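Local structure of D-alanine--D-alanine ligase (Coxiella burnetii, 3TQT) at residues V185-V188 with V194-L197; E140-K145 with W158-P163; L197-K200 with E204-K207; D303-P308 with L313-N318. The protein joins two D-alanine molecules into D-alanyl-D-alanine at the cost of one ATP, a step in building the peptidoglycan of the bacterial cell wall. One frame throughout, in Å; residues are numbered along the deposited sequence.

In the fold
Following the chain from the N terminus, interaction 2 comes first: it closes a loop of twelve residues, bringing the start of helix 141-150 against the edge strand 159-161. Interaction 1 then pairs strands 183-187 and 196-199 of the same four-stranded antiparallel sheet, and interaction 3 begins where it ends, on the shared Leu197, turning the chain into helix 202-212. Interaction 4 closes a separate hairpin, 303-308 with 313-318, in the five-stranded sheet. The four loops follow in series, and none nests in or crosses another. Helix 141-150 links the two sheets: Lys141 bonds Val188 of interaction 1, while Lys145 reaches Asn315 of interaction 4.

Interaction 1: residues V185-V188 with V194-L197; sequences VKAV and VATL
Val185 and Leu197, with Ala187 and Ala195 nearer the turn, share three backbone hydrogen bonds. Val185 and Leu197 form an antiparallel hydrogen-bonded pair: Val185 N donates to Leu197 O at 2.7 Å in an almost straight bond (175°), and Leu197 N donates to Val185 O at 2.7 Å. A third bond runs from Ala187 N to Ala195 O at 2.8 Å. Between them, Lys186 and Thr196 make a non-hydrogen-bonded pair, where Lys186 CA lies 3.3 Å from Ala195 O in a CA-H...O contact.

Among the apolar contacts, Lys186 and Thr196 lie side by side on one face and point the same way, the aliphatic Lys186 CG meeting the methyl Thr196 CG2 at 3.6 Å. In Thr196, chi1 of -62° sets OG1 beside the backbone N, which puts the methyl CG2 anti to that N. Lysine suits the position because its carbon chain packs on threonine while NZ goes on to a salt bridge with Glu222. Near the turn, Ala187 CB and Ala195 CB meet at 3.7 Å, two methyls small enough to sit together there. Val185, beta-branched, and Leu197 occupy the other face and pack on Ala208 of helix 202-212.

This is a beta hairpin at the edge of the four-stranded antiparallel sheet of the ATP-grasp fold, within a region predicted to bind ATP.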
loop_
_atom_site.group_PDB
_atom_site.type_symbol
_atom_site.label_atom_id
_atom_site.label_comp_id
_atom_site.label_asym_id
_atom_site.label_seq_id
_atom_site.Cartn_x
_atom_site.Cartn_y
_atom_site.Cartn_z
ATOM N N VAL A 185 7.653 13.225 -19.845
ATOM C CA VAL A 185 6.459 12.406 -19.698
ATOM C C VAL A 185 6.908 11.087 -19.092
ATOM O O VAL A 185 7.669 10.351 -19.710
ATOM C CB VAL A 185 5.747 12.194 -21.049
ATOM C CG1 VAL A 185 4.525 11.276 -20.883
ATOM C CG2 VAL A 185 5.340 13.548 -21.641
ATOM N N LYS A 186 6.440 10.817 -17.873
ATOM C CA LYS A 186 6.956 9.749 -17.020
ATOM C C LYS A 186 5.834 8.817 -16.565
ATOM O O LYS A 186 4.776 9.285 -16.163
ATOM C CB LYS A 186 7.514 10.350 -15.721
ATOM C CG LYS A 186 8.836 11.077 -15.790
ATOM C CD LYS A 186 9.250 11.446 -14.355
ATOM C CE LYS A 186 10.698 11.897 -14.250
ATOM N NZ LYS A 186 10.963 13.154 -15.012
ATOM N N ALA A 187 6.074 7.510 -16.571
ATOM C CA ALA A 187 5.171 6.616 -15.854
ATOM C C ALA A 187 5.182 7.022 -14.378
ATOM O O ALA A 187 6.236 7.380 -13.831
ATOM C CB ALA A 187 5.620 5.171 -16.009
ATOM N N VAL A 188 4.033 6.981 -13.725
ATOM C CA VAL A 188 4.001 7.320 -12.294
ATOM C C VAL A 188 4.758 6.305 -11.445
ATOM O O VAL A 188 5.339 6.651 -10.420
ATOM C CB VAL A 188 2.562 7.454 -11.730
ATOM C CG1 VAL A 188 1.823 8.617 -12.382
ATOM C CG2 VAL A 188 1.806 6.137 -11.883
ATOM N N VAL A 194 12.896 3.661 -20.194
ATOM C CA VAL A 194 11.913 3.438 -21.244
ATOM C C VAL A 194 10.628 4.212 -20.936
ATOM O O VAL A 194 9.894 4.621 -21.843
ATOM C CB VAL A 194 11.592 1.930 -21.381
ATOM C CG1 VAL A 194 10.323 1.713 -22.185
ATOM C CG2 VAL A 194 12.768 1.190 -22.009
ATOM N N ALA A 195 10.372 4.421 -19.648
ATOM C CA ALA A 195 9.112 5.012 -19.212
ATOM C C ALA A 195 9.238 6.470 -18.794
ATOM O O ALA A 195 8.350 6.987 -18.131
ATOM C CB ALA A 195 8.504 4.189 -18.078
ATOM N N THR A 196 10.345 7.120 -19.166
ATOM C CA THR A 196 10.548 8.545 -18.899
ATOM C C THR A 196 11.004 9.234 -20.183
ATOM O O THR A 196 12.131 9.053 -20.629
ATOM C CB THR A 196 11.605 8.779 -17.801
ATOM O OG1 THR A 196 11.155 8.201 -16.575
ATOM C CG2 THR A 196 11.831 10.257 -17.585
ATOM N N LEU A 197 10.113 10.019 -20.778
ATOM C CA LEU A 197 10.325 10.532 -22.116
ATOM C C LEU A 197 10.437 12.050 -22.128
ATOM O O LEU A 197 9.513 12.740 -21.712
ATOM C CB LEU A 197 9.174 10.076 -23.016
ATOM C CG LEU A 197 8.924 8.568 -23.039
ATOM C CD1 LEU A 197 7.815 8.231 -24.013
ATOM C CD2 LEU A 197 10.209 7.837 -23.411
#

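Interaction 2: residues E140-K145 with W158-P163; sequences EKDLTK and WHTLSP
Lys145 lies over the indole of Trp158 where helix 141-150 packs on the edge strand 159-161, a helix-to-strand contact beside the four-stranded sheet of the ATP-grasp fold. Lys145 CB sits 3.6 Å from the centroid of the six-membered ring and only 10° off its normal, a CH-pi contact over one face. The extended chain runs on through CG to CD, which has slid out to the rim, 3.7 Å from Trp158 CE3, as the two side chains pass each other in opposite directions. By way of CE the tip, NZ, goes beyond the ring to a salt bridge with Glu222 and hydrogen bonds with Val156 O and Asn315 OD1. Lysine thus serves both needs, greasy methylenes for the aromatic face and a charge for the acidic group beyond.

One helical turn earlier, Asp142 CB approaches Trp158 NE1 obliquely at 3.6 Å. With chi1 at 60°, the carboxylate is set between the backbone N and carbonyl carbon of Asp142 and crosses the Thr160 side chain at about a right angle. Asp142 OD1 forms a salt bridge with Arg218, and Asp142 OD2 accepts from Thr160 OG1 at 2.7 Å through its anti lone pair, the one turned away from OD1.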
loop_
_atom_site.group_PDB
_atom_site.type_symbol
_atom_site.label_atom_id
_atom_site.label_comp_id
_atom_site.label_asym_id
_atom_site.label_seq_id
_atom_site.Cartn_x
_atom_site.Cartn_y
_atom_site.Cartn_z
ATOM N N GLU A 140 4.292 5.474 -6.269
ATOM C CA GLU A 140 3.555 6.285 -7.231
ATOM C C GLU A 140 4.002 7.726 -7.027
ATOM O O GLU A 140 3.564 8.401 -6.103
ATOM C CB GLU A 140 2.049 6.173 -7.018
ATOM C CG GLU A 140 1.560 4.752 -6.794
ATOM C CD GLU A 140 1.181 4.060 -8.081
ATOM O OE1 GLU A 140 0.711 4.750 -9.010
ATOM O OE2 GLU A 140 1.353 2.827 -8.168
ATOM N N LYS A 141 4.883 8.181 -7.905
ATOM C CA LYS A 141 5.607 9.431 -7.709
ATOM C C LYS A 141 4.707 10.646 -7.627
ATOM O O LYS A 141 5.030 11.606 -6.922
ATOM C CB LYS A 141 6.661 9.601 -8.810
ATOM C CG LYS A 141 7.692 8.471 -8.804
ATOM C CD LYS A 141 8.772 8.695 -9.848
ATOM C CE LYS A 141 8.293 8.303 -11.237
ATOM N NZ LYS A 141 8.313 6.828 -11.429
ATOM N N ASP A 142 3.577 10.606 -8.329
ATOM C CA ASP A 142 2.640 11.717 -8.264
ATOM C C ASP A 142 1.885 11.719 -6.932
ATOM O O ASP A 142 1.621 12.780 -6.352
ATOM C CB ASP A 142 1.674 11.723 -9.460
ATOM C CG ASP A 142 0.814 10.441 -9.566
ATOM O OD1 ASP A 142 1.222 9.349 -9.094
ATOM O OD2 ASP A 142 -0.283 10.542 -10.144
ATOM N N LEU A 143 1.563 10.526 -6.439
ATOM C CA LEU A 143 0.944 10.403 -5.117
ATOM C C LEU A 143 1.919 10.883 -4.041
ATOM O O LEU A 143 1.527 11.586 -3.113
ATOM C CB LEU A 143 0.505 8.957 -4.850
ATOM C CG LEU A 143 -0.082 8.641 -3.475
ATOM C CD1 LEU A 143 -1.284 9.550 -3.174
ATOM C CD2 LEU A 143 -0.456 7.153 -3.400
ATOM N N THR A 144 3.189 10.512 -4.172
ATOM C CA THR A 144 4.214 10.978 -3.239
ATOM C C THR A 144 4.207 12.499 -3.177
ATOM O O THR A 144 4.161 13.097 -2.101
ATOM C CB THR A 144 5.645 10.564 -3.675
ATOM O OG1 THR A 144 5.651 9.212 -4.135
ATOM C CG2 THR A 144 6.610 10.708 -2.506
ATOM N N LYS A 145 4.246 13.127 -4.348
ATOM C CA LYS A 145 4.287 14.583 -4.400
ATOM C C LYS A 145 3.027 15.216 -3.846
ATOM O O LYS A 145 3.083 16.286 -3.240
ATOM C CB LYS A 145 4.559 15.068 -5.823
ATOM C CG LYS A 145 6.014 14.892 -6.224
ATOM C CD LYS A 145 6.219 15.315 -7.668
ATOM C CE LYS A 145 7.663 15.128 -8.072
ATOM N NZ LYS A 145 7.897 15.852 -9.332
ATOM N N TRP A 158 4.284 18.822 -11.023
ATOM C CA TRP A 158 3.915 17.706 -11.879
ATOM C C TRP A 158 2.480 17.856 -12.318
ATOM O O TRP A 158 1.717 18.628 -11.740
ATOM C CB TRP A 158 4.080 16.377 -11.138
ATOM C CG TRP A 158 2.964 16.102 -10.166
ATOM C CD1 TRP A 158 1.931 15.218 -10.326
ATOM C CD2 TRP A 158 2.762 16.726 -8.890
ATOM N NE1 TRP A 158 1.113 15.242 -9.222
ATOM C CE2 TRP A 158 1.597 16.165 -8.330
ATOM C CE3 TRP A 158 3.458 17.708 -8.171
ATOM C CZ2 TRP A 158 1.105 16.554 -7.079
ATOM C CZ3 TRP A 158 2.975 18.091 -6.933
ATOM C CH2 TRP A 158 1.812 17.505 -6.392
ATOM N N HIS A 159 2.113 17.107 -13.345
ATOM C CA HIS A 159 0.722 17.028 -13.749
ATOM C C HIS A 159 0.395 15.606 -14.127
ATOM O O HIS A 159 0.985 15.056 -15.045
ATOM C CB HIS A 159 0.435 17.952 -14.935
ATOM C CG HIS A 159 -1.007 17.968 -15.319
ATOM N ND1 HIS A 159 -1.962 18.632 -14.581
ATOM C CD2 HIS A 159 -1.671 17.358 -16.330
ATOM C CE1 HIS A 159 -3.147 18.456 -15.137
ATOM N NE2 HIS A 159 -3.000 17.687 -16.200
ATOM N N THR A 160 -0.545 15.012 -13.405
ATOM C CA THR A 160 -0.920 13.630 -13.635
ATOM C C THR A 160 -1.928 13.548 -14.783
ATOM O O THR A 160 -2.803 14.398 -14.904
ATOM C CB THR A 160 -1.555 13.042 -12.368
ATOM O OG1 THR A 160 -0.568 12.995 -11.321
ATOM C CG2 THR A 160 -2.114 11.635 -12.625
ATOM N N LEU A 161 -1.781 12.535 -15.634
ATOM C CA LEU A 161 -2.781 12.219 -16.642
ATOM C C LEU A 161 -3.147 10.754 -16.526
ATOM O O LEU A 161 -2.290 9.901 -16.271
ATOM C CB LEU A 161 -2.256 12.461 -18.058
ATOM C CG LEU A 161 -2.124 13.894 -18.561
ATOM C CD1 LEU A 161 -1.562 13.868 -19.973
ATOM C CD2 LEU A 161 -3.476 14.604 -18.531
ATOM N N SER A 162 -4.425 10.473 -16.722
ATOM C CA SER A 162 -4.888 9.104 -16.826
ATOM C C SER A 162 -5.389 8.905 -18.245
ATOM O O SER A 162 -5.608 9.873 -18.976
ATOM C CB SER A 162 -6.000 8.834 -15.820
ATOM O OG SER A 162 -5.479 8.896 -14.504
ATOM N N PRO A 163 -5.569 7.642 -18.644
ATOM C CA PRO A 163 -5.924 7.356 -20.034
ATOM C C PRO A 163 -7.208 8.034 -20.501
ATOM O O PRO A 163 -7.306 8.342 -21.680
ATOM C CB PRO A 163 -6.070 5.836 -20.037
ATOM C CG PRO A 163 -5.045 5.411 -19.042
ATOM C CD PRO A 163 -5.170 6.423 -17.922
#

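Interaction 3: residues L197-K200 with E204-K207; sequences LPVK and EFTK
Glu204 reaches back from the first turn of helix 202-212 to the end of strand 196-199, where its OE1 accepts a hydrogen bond from Lys200 N at 2.9 Å. The N-H points fairly well at the oxygen (155°) but comes from above the carboxylate, 48° out of its plane. The side chain gets there by stretching out: CG stands anti to the carbonyl carbon of Glu204, chi1 -77°, and the chain beyond it is extended. Glutamate is long enough to span this distance while its CB stays behind for packing.

Beside that polar link lies an apolar one. Val199 CB meets Glu204 CB at 3.9 Å, and Val199 CG1 rests 3.5 Å from Glu204 O, against the backbone of the helix. The second branch, CG2, approaches Phe205 CB at 4.4 Å and lies near the edge of the ring. A beta-branched valine suits a strand that must offer two methyls to a helix.

Farther out, Thr201 OG1 accepts a hydrogen bond from Glu204 N and so fixes the first turn that carries the carboxylate. Phe205 extends inward to Val185 and meets the ring of Tyr171, while Val199 also packs on Leu183, Val185 and Ala208. This strand-turn-helix connection packs helix 202-212 on the four-stranded antiparallel sheet of the ATP-grasp fold, where Val199 bonds to Leu183.

Chemically, the link pairs a probably ionised carboxylate with a neutral backbone amide. Lys200 NZ is 5.5 Å from Glu204 OE2, too far for a salt bridge, although its charge may still add a modest attraction at this exposed edge.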
loop_
_atom_site.group_PDB
_atom_site.type_symbol
_atom_site.label_atom_id
_atom_site.label_comp_id
_atom_site.label_asym_id
_atom_site.label_seq_id
_atom_site.Cartn_x
_atom_site.Cartn_y
_atom_site.Cartn_z
ATOM N N LEU A 197 10.113 10.019 -20.778
ATOM C CA LEU A 197 10.325 10.532 -22.116
ATOM C C LEU A 197 10.437 12.050 -22.128
ATOM O O LEU A 197 9.513 12.740 -21.712
ATOM C CB LEU A 197 9.174 10.076 -23.016
ATOM C CG LEU A 197 8.924 8.568 -23.039
ATOM C CD1 LEU A 197 7.815 8.231 -24.013
ATOM C CD2 LEU A 197 10.209 7.837 -23.411
ATOM N N PRO A 198 11.581 12.576 -22.603
ATOM C CA PRO A 198 11.733 14.027 -22.744
ATOM C C PRO A 198 11.006 14.499 -23.992
ATOM O O PRO A 198 11.093 13.840 -25.026
ATOM C CB PRO A 198 13.246 14.199 -22.917
ATOM C CG PRO A 198 13.665 12.945 -23.605
ATOM C CD PRO A 198 12.804 11.855 -23.006
ATOM N N VAL A 199 10.293 15.618 -23.895
ATOM C CA VAL A 199 9.536 16.133 -25.023
ATOM C C VAL A 199 9.756 17.632 -25.186
ATOM O O VAL A 199 9.772 18.383 -24.211
ATOM C CB VAL A 199 8.021 15.849 -24.894
ATOM C CG1 VAL A 199 7.759 14.338 -24.765
ATOM C CG2 VAL A 199 7.440 16.597 -23.701
ATOM N N LYS A 200 9.904 18.054 -26.433
ATOM C CA LYS A 200 10.183 19.449 -26.764
ATOM C C LYS A 200 9.091 20.058 -27.646
ATOM O O LYS A 200 9.072 21.273 -27.872
ATOM C CB LYS A 200 11.543 19.557 -27.454
ATOM C CG LYS A 200 12.387 20.746 -27.004
ATOM C CD LYS A 200 13.618 20.909 -27.890
ATOM C CE LYS A 200 13.349 21.829 -29.083
ATOM N NZ LYS A 200 12.016 21.628 -29.738
ATOM N N GLU A 204 5.656 15.601 -29.930
ATOM C CA GLU A 204 6.437 14.703 -29.089
ATOM C C GLU A 204 5.661 14.399 -27.828
ATOM O O GLU A 204 5.665 13.261 -27.344
ATOM C CB GLU A 204 7.803 15.302 -28.749
ATOM C CG GLU A 204 8.794 15.200 -29.904
ATOM C CD GLU A 204 10.115 15.898 -29.623
ATOM O OE1 GLU A 204 10.496 16.035 -28.440
ATOM O OE2 GLU A 204 10.773 16.311 -30.595
ATOM N N PHE A 205 4.984 15.421 -27.308
ATOM C CA PHE A 205 4.234 15.273 -26.066
ATOM C C PHE A 205 3.190 14.179 -26.213
ATOM O O PHE A 205 3.159 13.223 -25.430
ATOM C CB PHE A 205 3.557 16.586 -25.674
ATOM C CG PHE A 205 2.614 16.454 -24.514
ATOM C CD1 PHE A 205 3.096 16.295 -23.223
ATOM C CD2 PHE A 205 1.246 16.493 -24.711
ATOM C CE1 PHE A 205 2.229 16.176 -22.163
ATOM C CE2 PHE A 205 0.372 16.373 -23.653
ATOM C CZ PHE A 205 0.869 16.215 -22.376
ATOM N N THR A 206 2.342 14.305 -27.227
ATOM C CA THR A 206 1.235 13.364 -27.357
ATOM C C THR A 206 1.759 11.981 -27.734
ATOM O O THR A 206 1.215 10.970 -27.299
ATOM C CB THR A 206 0.153 13.838 -28.360
ATOM O OG1 THR A 206 0.596 13.591 -29.693
ATOM C CG2 THR A 206 -0.146 15.324 -28.177
ATOM N N LYS A 207 2.818 11.925 -28.540
ATOM C CA LYS A 207 3.417 10.629 -28.830
ATOM C C LYS A 207 3.966 9.967 -27.561
ATOM O O LYS A 207 3.843 8.759 -27.382
ATOM C CB LYS A 207 4.507 10.741 -29.887
ATOM C CG LYS A 207 3.976 10.827 -31.306
ATOM C CD LYS A 207 5.110 10.890 -32.313
ATOM C CE LYS A 207 4.573 10.907 -33.739
ATOM N NZ LYS A 207 3.569 11.990 -33.934
#

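Interaction 4: residues D303-P308 with L313-N318; sequences DFFVTP and LVNEIN
Asp303 O accepts from both Asn315 N at 2.7 Å and Glu316 N at 3.1 Å, a classic beta bulge that shifts the register by one residue in this antiparallel hairpin of strands 298-306 and 312-318. The hairpin belongs to the five-stranded sheet of the ATP-grasp fold and carries the predicted magnesium or manganese ligands Asp303, Glu316 and Asn318.

Beyond the bulge, pairing resumes with Phe304 opposite Val314, and Phe305 and Leu313 exchange two bonds, Phe305 N to Leu313 O at 2.7 Å. Phe304 turns to the buried side, where its CE1 touches Val314 CG2 at 3.6 Å and the ring packs on helix 277-293; a large aromatic fills such a sheet-to-helix interface well. Phe305 lies beside Asn315 and points the same way, the amide meeting the ring at its edge, planes 76° apart.

On their shared face, Asp303 OD2 and Glu316 OE1 lie 4.2 Å apart, a clustering of negative charge consistent with a cation site. Arg301 forms a salt bridge with Asp303 OD1; Asn318 ND2, which also donates to Arg301 O, gives Asp303 OD2 a weak, bent bond of 2.8 Å and 130°, the amide and carboxylate planes 43° apart.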
loop_
_atom_site.group_PDB
_atom_site.type_symbol
_atom_site.label_atom_id
_atom_site.label_comp_id
_atom_site.label_asym_id
_atom_site.label_seq_id
_atom_site.Cartn_x
_atom_site.Cartn_y
_atom_site.Cartn_z
ATOM N N ASP A 303 15.432 11.786 -3.315
ATOM C CA ASP A 303 16.101 12.377 -4.466
ATOM C C ASP A 303 15.543 13.764 -4.692
ATOM O O ASP A 303 14.328 13.957 -4.727
ATOM C CB ASP A 303 15.904 11.520 -5.715
ATOM C CG ASP A 303 16.505 10.124 -5.570
ATOM O OD1 ASP A 303 17.246 9.869 -4.590
ATOM O OD2 ASP A 303 16.231 9.280 -6.444
ATOM N N PHE A 304 16.452 14.720 -4.819
ATOM C CA PHE A 304 16.103 16.120 -4.950
ATOM C C PHE A 304 16.634 16.691 -6.251
ATOM O O PHE A 304 17.561 16.146 -6.860
ATOM C CB PHE A 304 16.801 16.933 -3.870
ATOM C CG PHE A 304 16.420 16.585 -2.466
ATOM C CD1 PHE A 304 15.526 17.370 -1.768
ATOM C CD2 PHE A 304 17.022 15.529 -1.815
ATOM C CE1 PHE A 304 15.204 17.071 -0.462
ATOM C CE2 PHE A 304 16.706 15.223 -0.510
ATOM C CZ PHE A 304 15.807 15.991 0.171
ATOM N N PHE A 305 16.068 17.828 -6.642
ATOM C CA PHE A 305 16.761 18.767 -7.521
ATOM C C PHE A 305 17.158 19.958 -6.664
ATOM O O PHE A 305 16.395 20.397 -5.800
ATOM C CB PHE A 305 15.862 19.216 -8.674
ATOM C CG PHE A 305 15.864 18.269 -9.831
ATOM C CD1 PHE A 305 16.807 18.387 -10.834
ATOM C CD2 PHE A 305 14.941 17.242 -9.902
ATOM C CE1 PHE A 305 16.818 17.505 -11.901
ATOM C CE2 PHE A 305 14.942 16.360 -10.965
ATOM C CZ PHE A 305 15.886 16.491 -11.963
ATOM N N VAL A 306 18.372 20.453 -6.866
ATOM C CA VAL A 306 18.760 21.730 -6.290
ATOM C C VAL A 306 18.995 22.683 -7.449
ATOM O O VAL A 306 19.878 22.460 -8.275
ATOM C CB VAL A 306 20.029 21.626 -5.445
ATOM C CG1 VAL A 306 20.456 23.012 -4.967
ATOM C CG2 VAL A 306 19.793 20.705 -4.276
ATOM N N THR A 307 18.179 23.730 -7.520
ATOM C CA THR A 307 18.220 24.650 -8.643
ATOM C C THR A 307 19.447 25.553 -8.553
ATOM O O THR A 307 20.101 25.652 -7.504
ATOM C CB THR A 307 16.952 25.538 -8.703
ATOM O OG1 THR A 307 16.962 26.454 -7.606
ATOM C CG2 THR A 307 15.695 24.686 -8.630
ATOM N N PRO A 308 19.769 26.217 -9.658
ATOM C CA PRO A 308 20.899 27.149 -9.629
ATOM C C PRO A 308 20.704 28.228 -8.565
ATOM O O PRO A 308 21.680 28.656 -7.953
ATOM C CB PRO A 308 20.878 27.745 -11.028
ATOM C CG PRO A 308 20.314 26.651 -11.874
ATOM C CD PRO A 308 19.246 26.017 -11.020
ATOM N N LEU A 313 14.308 20.937 -3.965
ATOM C CA LEU A 313 13.042 20.375 -4.407
ATOM C C LEU A 313 13.087 18.860 -4.376
ATOM O O LEU A 313 13.969 18.242 -4.984
ATOM C CB LEU A 313 12.743 20.814 -5.836
ATOM C CG LEU A 313 12.675 22.318 -6.073
ATOM C CD1 LEU A 313 12.501 22.612 -7.573
ATOM C CD2 LEU A 313 11.536 22.920 -5.240
ATOM N N VAL A 314 12.130 18.261 -3.682
ATOM C CA VAL A 314 12.055 16.812 -3.673
ATOM C C VAL A 314 11.526 16.370 -5.026
ATOM O O VAL A 314 10.564 16.937 -5.539
ATOM C CB VAL A 314 11.141 16.274 -2.550
ATOM C CG1 VAL A 314 11.040 14.767 -2.657
ATOM C CG2 VAL A 314 11.676 16.677 -1.179
ATOM N N ASN A 315 12.168 15.372 -5.621
ATOM C CA ASN A 315 11.601 14.760 -6.815
ATOM C C ASN A 315 11.006 13.385 -6.552
ATOM O O ASN A 315 9.997 13.014 -7.148
ATOM C CB ASN A 315 12.640 14.631 -7.917
ATOM C CG ASN A 315 12.004 14.481 -9.288
ATOM O OD1 ASN A 315 11.010 15.151 -9.600
ATOM N ND2 ASN A 315 12.558 13.595 -10.108
ATOM N N GLU A 316 11.644 12.619 -5.671
ATOM C CA GLU A 316 11.257 11.228 -5.499
ATOM C C GLU A 316 11.746 10.698 -4.152
ATOM O O GLU A 316 12.747 11.167 -3.621
ATOM C CB GLU A 316 11.833 10.375 -6.645
ATOM C CG GLU A 316 11.504 8.893 -6.562
ATOM C CD GLU A 316 11.886 8.126 -7.828
ATOM O OE1 GLU A 316 12.656 8.661 -8.648
ATOM O OE2 GLU A 316 11.404 6.985 -8.006
ATOM N N ILE A 317 11.003 9.745 -3.598
ATOM C CA ILE A 317 11.460 8.975 -2.431
ATOM C C ILE A 317 11.505 7.507 -2.819
ATOM O O ILE A 317 10.502 6.948 -3.250
ATOM C CB ILE A 317 10.500 9.146 -1.231
ATOM C CG1 ILE A 317 10.307 10.645 -0.950
ATOM C CG2 ILE A 317 11.043 8.380 0.020
ATOM C CD1 ILE A 317 9.310 10.950 0.143
ATOM N N ASN A 318 12.669 6.892 -2.669
ATOM C CA ASN A 318 12.874 5.507 -3.066
ATOM C C ASN A 318 13.011 4.660 -1.827
ATOM O O ASN A 318 13.951 4.864 -1.058
ATOM C CB ASN A 318 14.172 5.383 -3.854
ATOM C CG ASN A 318 14.170 6.227 -5.083
ATOM O OD1 ASN A 318 13.629 5.833 -6.114
ATOM N ND2 ASN A 318 14.753 7.416 -4.984
#